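Local coordinates for protein beta-galactosidase (Marinomonas sp. ef1, PDB 6Y2K) that hydrolyses terminal non-reducing beta-D-galactose residues from beta-galactosides, as a cold-active hexameric enzyme of family GH42, at residues A[75-80]-A[103-108]; A[137-142]-A[239-244]. All blocks are in the same frame, centred on the assembly; numbering follows the deposited sequence.

Overall arrangement
Both interactions lie in the TIM-barrel domain, but only interaction 2 includes barrel strands, and they follow one another along the chain: interaction 1 closes before interaction 2 opens. Interaction 1 joins two pieces of the long connection between strands 67-71 and 134-138. Interaction 2 pairs strand 134-138, and the loop that follows it, with strand 238-244. Their centres lie about 16 Å apart, yet they touch through Asp140. Its OD1 takes a salt bridge from Arg104 NH1 (2.7 Å), while its OD2 lies 2.7 Å from Tyr106 OH, a probable hydrogen bond. The connection of interaction 1 thus grips the loop that leads to Glu142, over the C-terminal end of the barrel, where enzymes of this fold carry their active site.

Interaction 1 of 2, residues A[75-80]-A[103-108]; sequences ATPPKW and RRHYTF
His105 turns its CG into the crowded position between the backbone N and the carbonyl carbon (chi1 36°), which sends the imidazole across to the 75-80 segment, tip to tip with Pro77. Both segments belong to the long connection that follows the third strand of the TIM barrel, one entering helix 79-84 and the other running toward helix 111-128. His105 itself is the centre of an inverse gamma turn. Its NE2 donates to Pro77 O at 2.9 Å, almost straight (169°) and in the ring plane, meeting a lone pair of the carbonyl. The bond places a proton on NE2 and helps to set the rotation of the ring, while Pro77 CD rests 3.6 Å from His105 NE2. A second tie is pure backbone: Arg104 N gives its hydrogen to Ala75 O over 2.9 Å, nearly along the C=O axis but bent at the hydrogen.

Alongside, Thr76 CG2 presses on Arg103 CB at 3.3 Å, a tight fit, the two side chains pointing the same way; Trp183 of the second subunit packs on both residues. Arg103 then runs out, extended, to His146. The bent chain of Arg104 folds back so that NH1 comes near Ala75 CB, and its guanidinium is held by Asp140 and Thr148 as well as by a weak bond from NH2 to Tyr106 OH. Tyr106 meets Ala75 CA with the edge of its ring, through CE2 at 4.1 Å.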
loop_
_atom_site.group_PDB
_atom_site.type_symbol
_atom_site.label_atom_id
_atom_site.label_comp_id
_atom_site.label_asym_id
_atom_site.label_seq_id
_atom_site.Cartn_x
_atom_site.Cartn_y
_atom_site.Cartn_z
ATOM N N ALA A 75 -30.877 -16.448 38.876
ATOM C CA ALA A 75 -30.170 -15.458 38.052
ATOM C C ALA A 75 -30.938 -14.157 37.925
ATOM O O ALA A 75 -30.330 -13.099 37.734
ATOM C CB ALA A 75 -29.896 -16.020 36.662
ATOM N N THR A 76 -32.265 -14.245 38.006
ATOM C CA THR A 76 -33.158 -13.120 37.772
ATOM C C THR A 76 -34.236 -13.028 38.862
ATOM O O THR A 76 -35.404 -13.319 38.607
ATOM C CB THR A 76 -33.810 -13.218 36.370
ATOM O OG1 THR A 76 -34.234 -14.559 36.109
ATOM C CG2 THR A 76 -32.821 -12.818 35.298
ATOM N N PRO A 77 -33.847 -12.614 40.090
ATOM C CA PRO A 77 -34.858 -12.432 41.137
ATOM C C PRO A 77 -35.778 -11.231 40.847
ATOM O O PRO A 77 -35.360 -10.301 40.137
ATOM C CB PRO A 77 -34.026 -12.198 42.401
ATOM C CG PRO A 77 -32.743 -11.615 41.899
ATOM C CD PRO A 77 -32.491 -12.293 40.579
ATOM N N PRO A 78 -37.025 -11.254 41.370
ATOM C CA PRO A 78 -37.980 -10.196 41.020
ATOM C C PRO A 78 -37.703 -8.862 41.706
ATOM O O PRO A 78 -36.993 -8.820 42.711
ATOM C CB PRO A 78 -39.340 -10.754 41.484
ATOM C CG PRO A 78 -39.091 -12.118 42.025
ATOM C CD PRO A 78 -37.618 -12.249 42.280
ATOM N N LYS A 79 -38.311 -7.796 41.186
ATOM C CA LYS A 79 -38.077 -6.445 41.701
ATOM C C LYS A 79 -38.535 -6.272 43.154
ATOM O O LYS A 79 -37.868 -5.584 43.936
ATOM C CB LYS A 79 -38.761 -5.400 40.820
ATOM C CG LYS A 79 -38.468 -3.941 41.185
ATOM C CD LYS A 79 -36.986 -3.648 41.408
ATOM C CE LYS A 79 -36.633 -2.203 41.051
ATOM N NZ LYS A 79 -37.423 -1.219 41.845
ATOM N N TRP A 80 -39.653 -6.904 43.528
ATOM C CA TRP A 80 -40.099 -6.844 44.926
ATOM C C TRP A 80 -39.028 -7.370 45.889
ATOM O O TRP A 80 -38.859 -6.844 46.986
ATOM C CB TRP A 80 -41.442 -7.560 45.142
ATOM C CG TRP A 80 -41.464 -9.039 44.898
ATOM C CD1 TRP A 80 -41.997 -9.666 43.820
ATOM C CD2 TRP A 80 -40.966 -10.077 45.757
ATOM N NE1 TRP A 80 -41.864 -11.026 43.940
ATOM C CE2 TRP A 80 -41.233 -11.307 45.120
ATOM C CE3 TRP A 80 -40.337 -10.092 47.009
ATOM C CZ2 TRP A 80 -40.873 -12.537 45.683
ATOM C CZ3 TRP A 80 -39.980 -11.310 47.567
ATOM C CH2 TRP A 80 -40.250 -12.517 46.904
ATOM N N ARG A 103 -30.589 -8.625 33.899
ATOM C CA ARG A 103 -30.442 -9.882 34.646
ATOM C C ARG A 103 -29.150 -9.869 35.452
ATOM O O ARG A 103 -28.316 -8.985 35.263
ATOM C CB ARG A 103 -30.476 -11.101 33.701
ATOM C CG ARG A 103 -29.421 -11.108 32.595
ATOM C CD ARG A 103 -29.448 -12.417 31.809
ATOM N NE ARG A 103 -28.518 -12.405 30.678
ATOM C CZ ARG A 103 -28.474 -13.325 29.709
ATOM N NH1 ARG A 103 -29.317 -14.365 29.681
ATOM N NH2 ARG A 103 -27.573 -13.195 28.740
ATOM N N ARG A 104 -29.013 -10.857 36.344
ATOM C CA ARG A 104 -27.822 -11.057 37.180
ATOM C C ARG A 104 -27.548 -9.903 38.165
ATOM O O ARG A 104 -26.401 -9.631 38.528
ATOM C CB ARG A 104 -26.585 -11.369 36.312
ATOM C CG ARG A 104 -26.695 -12.667 35.504
ATOM C CD ARG A 104 -25.317 -13.308 35.305
ATOM N NE ARG A 104 -24.718 -13.468 36.616
ATOM C CZ ARG A 104 -25.042 -14.424 37.478
ATOM N NH1 ARG A 104 -25.895 -15.395 37.152
ATOM N NH2 ARG A 104 -24.489 -14.426 38.674
ATOM N N HIS A 105 -28.628 -9.300 38.651
ATOM C CA HIS A 105 -28.580 -8.158 39.595
ATOM C C HIS A 105 -28.454 -8.620 41.054
ATOM O O HIS A 105 -29.363 -8.462 41.867
ATOM C CB HIS A 105 -29.800 -7.230 39.408
ATOM C CG HIS A 105 -31.060 -7.960 39.069
ATOM N ND1 HIS A 105 -31.431 -8.214 37.768
ATOM C CD2 HIS A 105 -32.000 -8.543 39.852
ATOM C CE1 HIS A 105 -32.565 -8.891 37.761
ATOM N NE2 HIS A 105 -32.933 -9.104 39.013
ATOM N N TYR A 106 -27.302 -9.199 41.372
ATOM C CA TYR A 106 -26.920 -9.491 42.744
ATOM C C TYR A 106 -25.413 -9.664 42.840
ATOM O O TYR A 106 -24.755 -10.011 41.847
ATOM C CB TYR A 106 -27.618 -10.759 43.265
ATOM C CG TYR A 106 -27.256 -12.060 42.560
ATOM C CD1 TYR A 106 -26.157 -12.824 42.970
ATOM C CD2 TYR A 106 -28.037 -12.552 41.510
ATOM C CE1 TYR A 106 -25.831 -14.025 42.340
ATOM C CE2 TYR A 106 -27.714 -13.740 40.866
ATOM C CZ TYR A 106 -26.616 -14.478 41.288
ATOM O OH TYR A 106 -26.306 -15.662 40.656
ATOM N N THR A 107 -24.871 -9.423 44.027
ATOM C CA THR A 107 -23.511 -9.851 44.332
ATOM C C THR A 107 -23.572 -11.204 45.030
ATOM O O THR A 107 -24.421 -11.425 45.904
ATOM C CB THR A 107 -22.682 -8.858 45.168
ATOM O OG1 THR A 107 -21.520 -9.537 45.674
ATOM C CG2 THR A 107 -23.472 -8.253 46.339
ATOM N N PHE A 108 -22.656 -12.093 44.639
ATOM C CA PHE A 108 -22.506 -13.424 45.249
ATOM C C PHE A 108 -22.180 -13.354 46.753
ATOM O O PHE A 108 -22.377 -14.342 47.479
ATOM C CB PHE A 108 -21.384 -14.207 44.551
ATOM C CG PHE A 108 -21.709 -14.639 43.152
ATOM C CD1 PHE A 108 -22.413 -15.809 42.932
ATOM C CD2 PHE A 108 -21.284 -13.893 42.046
ATOM C CE1 PHE A 108 -22.709 -16.236 41.646
ATOM C CE2 PHE A 108 -21.581 -14.311 40.760
ATOM C CZ PHE A 108 -22.292 -15.486 40.559
#

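Interaction 2 of 2, residues A[137-142]-A[239-244]; sequences WQTDNE and LVHNYM
Around Asn242 the packing is dense and polar. Its CG sits between the backbone N and the carbonyl carbon (chi1 59°), which lays the amide against that of Gln138, the two planes stacked only 16° apart. Asn242 OD1 accepts Glu142 N at 3.0 Å from above the carbonyl plane, and ND2 gives a hydrogen to Asn141 OD1 at 2.9 Å, likewise from above that carbonyl's plane. Gln138, extended, closes the turn from within: NE2 reaches a lone pair of Asp140 O, almost in its own amide plane, and its OE1 is taken by Arg33.

Beneath this knot lie neighbouring parallel strands, the fourth and fifth of the TIM barrel. Val240 is clasped at both ends, its N giving to Trp137 O at 2.9 Å and its O accepting from Thr139 N. Gln138 and Val240 face strand 310-315 across the barrel, whereas Trp137 and Leu239 lie side by side toward helix 205-233. Past the pairing, His241 stands in for the backbone: ND1 gives to Thr139 O at 2.7 Å, in the ring plane though bent, while NE2 takes Tyr143 N.

The carboxylate end of Glu142 is the looser part, without a hydrogen bond to 239-244. Glu142 follows Asn141, the Asn-Glu order that clan GH-A enzymes show here, consistent with the acid/base position, and it touches Glu314 of strand 310-315. The Met244 side chain crosses it at about a right angle, Glu142 OE2 lying 3.5 Å from Met244 CG; Glu142 OE1 instead hydrogen-bonds a glycerol, probably from the crystallisation liquor.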
loop_
_atom_site.group_PDB
_atom_site.type_symbol
_atom_site.label_atom_id
_atom_site.label_comp_id
_atom_site.label_asym_id
_atom_site.label_seq_id
_atom_site.Cartn_x
_atom_site.Cartn_y
_atom_site.Cartn_z
ATOM N N TRP A 137 -30.676 -30.897 37.115
ATOM C CA TRP A 137 -30.896 -29.507 37.522
ATOM C C TRP A 137 -29.745 -28.628 37.068
ATOM O O TRP A 137 -28.587 -29.000 37.251
ATOM C CB TRP A 137 -30.996 -29.381 39.044
ATOM C CG TRP A 137 -32.199 -30.011 39.682
ATOM C CD1 TRP A 137 -32.364 -31.327 39.991
ATOM C CD2 TRP A 137 -33.380 -29.343 40.124
ATOM N NE1 TRP A 137 -33.579 -31.522 40.586
ATOM C CE2 TRP A 137 -34.223 -30.320 40.690
ATOM C CE3 TRP A 137 -33.805 -28.006 40.111
ATOM C CZ2 TRP A 137 -35.475 -30.008 41.237
ATOM C CZ3 TRP A 137 -35.049 -27.693 40.655
ATOM C CH2 TRP A 137 -35.872 -28.690 41.203
ATOM N N GLN A 138 -30.069 -27.463 36.500
ATOM C CA GLN A 138 -29.088 -26.391 36.268
ATOM C C GLN A 138 -29.202 -25.387 37.404
ATOM O O GLN A 138 -30.283 -24.834 37.631
ATOM C CB GLN A 138 -29.349 -25.669 34.938
ATOM C CG GLN A 138 -28.400 -24.492 34.677
ATOM C CD GLN A 138 -28.717 -23.748 33.400
ATOM O OE1 GLN A 138 -28.461 -24.252 32.315
ATOM N NE2 GLN A 138 -29.270 -22.540 33.522
ATOM N N THR A 139 -28.104 -25.139 38.116
ATOM C CA THR A 139 -28.082 -24.090 39.139
ATOM C C THR A 139 -27.959 -22.716 38.481
ATOM O O THR A 139 -27.048 -22.492 37.699
ATOM C CB THR A 139 -26.918 -24.272 40.118
ATOM O OG1 THR A 139 -25.693 -24.426 39.390
ATOM C CG2 THR A 139 -27.154 -25.499 40.995
ATOM N N ASP A 140 -28.889 -21.812 38.774
ATOM C CA ASP A 140 -28.771 -20.413 38.354
ATOM C C ASP A 140 -28.684 -20.367 36.795
ATOM O O ASP A 140 -29.374 -21.150 36.109
ATOM C CB ASP A 140 -27.568 -19.787 39.097
ATOM C CG ASP A 140 -27.593 -18.254 39.157
ATOM O OD1 ASP A 140 -27.053 -17.624 38.206
ATOM O OD2 ASP A 140 -28.062 -17.688 40.177
ATOM N N ASN A 141 -27.887 -19.453 36.241
ATOM C CA ASN A 141 -27.698 -19.334 34.795
ATOM C C ASN A 141 -26.489 -18.439 34.515
ATOM O O ASN A 141 -26.541 -17.238 34.768
ATOM C CB ASN A 141 -28.933 -18.740 34.107
ATOM C CG ASN A 141 -28.829 -18.802 32.591
ATOM O OD1 ASN A 141 -29.021 -19.873 31.981
ATOM N ND2 ASN A 141 -28.503 -17.665 31.972
ATOM N N GLU A 142 -25.412 -19.038 34.013
ATOM C CA GLU A 142 -24.220 -18.313 33.565
ATOM C C GLU A 142 -23.663 -17.395 34.648
ATOM O O GLU A 142 -23.644 -16.169 34.508
ATOM C CB GLU A 142 -24.498 -17.528 32.265
ATOM C CG GLU A 142 -24.755 -18.392 31.029
ATOM C CD GLU A 142 -24.756 -17.584 29.733
ATOM O OE1 GLU A 142 -25.199 -16.417 29.759
ATOM O OE2 GLU A 142 -24.307 -18.106 28.681
ATOM N N LEU A 239 -26.479 -32.759 38.459
ATOM C CA LEU A 239 -26.383 -31.328 38.762
ATOM C C LEU A 239 -25.332 -30.721 37.840
ATOM O O LEU A 239 -24.213 -31.237 37.729
ATOM C CB LEU A 239 -26.036 -31.116 40.233
ATOM C CG LEU A 239 -26.937 -31.872 41.231
ATOM C CD1 LEU A 239 -26.560 -31.529 42.655
ATOM C CD2 LEU A 239 -28.406 -31.561 40.984
ATOM N N VAL A 240 -25.712 -29.630 37.182
ATOM C CA VAL A 240 -24.919 -29.022 36.121
ATOM C C VAL A 240 -24.991 -27.505 36.249
ATOM O O VAL A 240 -25.956 -26.967 36.805
ATOM C CB VAL A 240 -25.420 -29.505 34.726
ATOM C CG1 VAL A 240 -26.858 -29.098 34.453
ATOM C CG2 VAL A 240 -24.515 -29.030 33.593
ATOM N N HIS A 241 -23.951 -26.829 35.769
ATOM C CA HIS A 241 -24.007 -25.398 35.531
ATOM C C HIS A 241 -23.582 -25.093 34.092
ATOM O O HIS A 241 -22.837 -25.873 33.477
ATOM C CB HIS A 241 -23.158 -24.608 36.532
ATOM C CG HIS A 241 -23.355 -23.135 36.397
ATOM N ND1 HIS A 241 -24.505 -22.505 36.824
ATOM C CD2 HIS A 241 -22.614 -22.186 35.778
ATOM C CE1 HIS A 241 -24.443 -21.225 36.510
ATOM N NE2 HIS A 241 -23.308 -21.005 35.871
ATOM N N ASN A 242 -24.091 -23.981 33.552
ATOM C CA ASN A 242 -23.796 -23.571 32.174
ATOM C C ASN A 242 -22.737 -22.454 32.139
ATOM O O ASN A 242 -23.019 -21.301 32.444
ATOM C CB ASN A 242 -25.079 -23.225 31.384
ATOM C CG ASN A 242 -25.906 -22.106 32.007
ATOM O OD1 ASN A 242 -25.919 -21.910 33.226
ATOM N ND2 ASN A 242 -26.615 -21.366 31.158
ATOM N N TYR A 243 -21.515 -22.845 31.776
ATOM C CA TYR A 243 -20.361 -21.950 31.672
ATOM C C TYR A 243 -20.311 -21.294 30.293
ATOM O O TYR A 243 -21.114 -21.616 29.408
ATOM C CB TYR A 243 -19.067 -22.724 31.934
ATOM C CG TYR A 243 -19.078 -23.524 33.217
ATOM C CD1 TYR A 243 -19.308 -22.904 34.440
ATOM C CD2 TYR A 243 -18.837 -24.902 33.211
ATOM C CE1 TYR A 243 -19.311 -23.631 35.629
ATOM C CE2 TYR A 243 -18.834 -25.639 34.395
ATOM C CZ TYR A 243 -19.073 -25.000 35.605
ATOM O OH TYR A 243 -19.071 -25.728 36.789
ATOM N N MET A 244 -19.367 -20.374 30.111
ATOM C CA MET A 244 -19.331 -19.529 28.917
ATOM C C MET A 244 -18.003 -19.603 28.186
ATOM O O MET A 244 -16.994 -20.040 28.742
ATOM C CB MET A 244 -19.618 -18.082 29.301
ATOM C CG MET A 244 -21.003 -17.872 29.895
ATOM S SD MET A 244 -21.231 -16.225 30.578
ATOM C CE MET A 244 -20.249 -16.320 32.072
#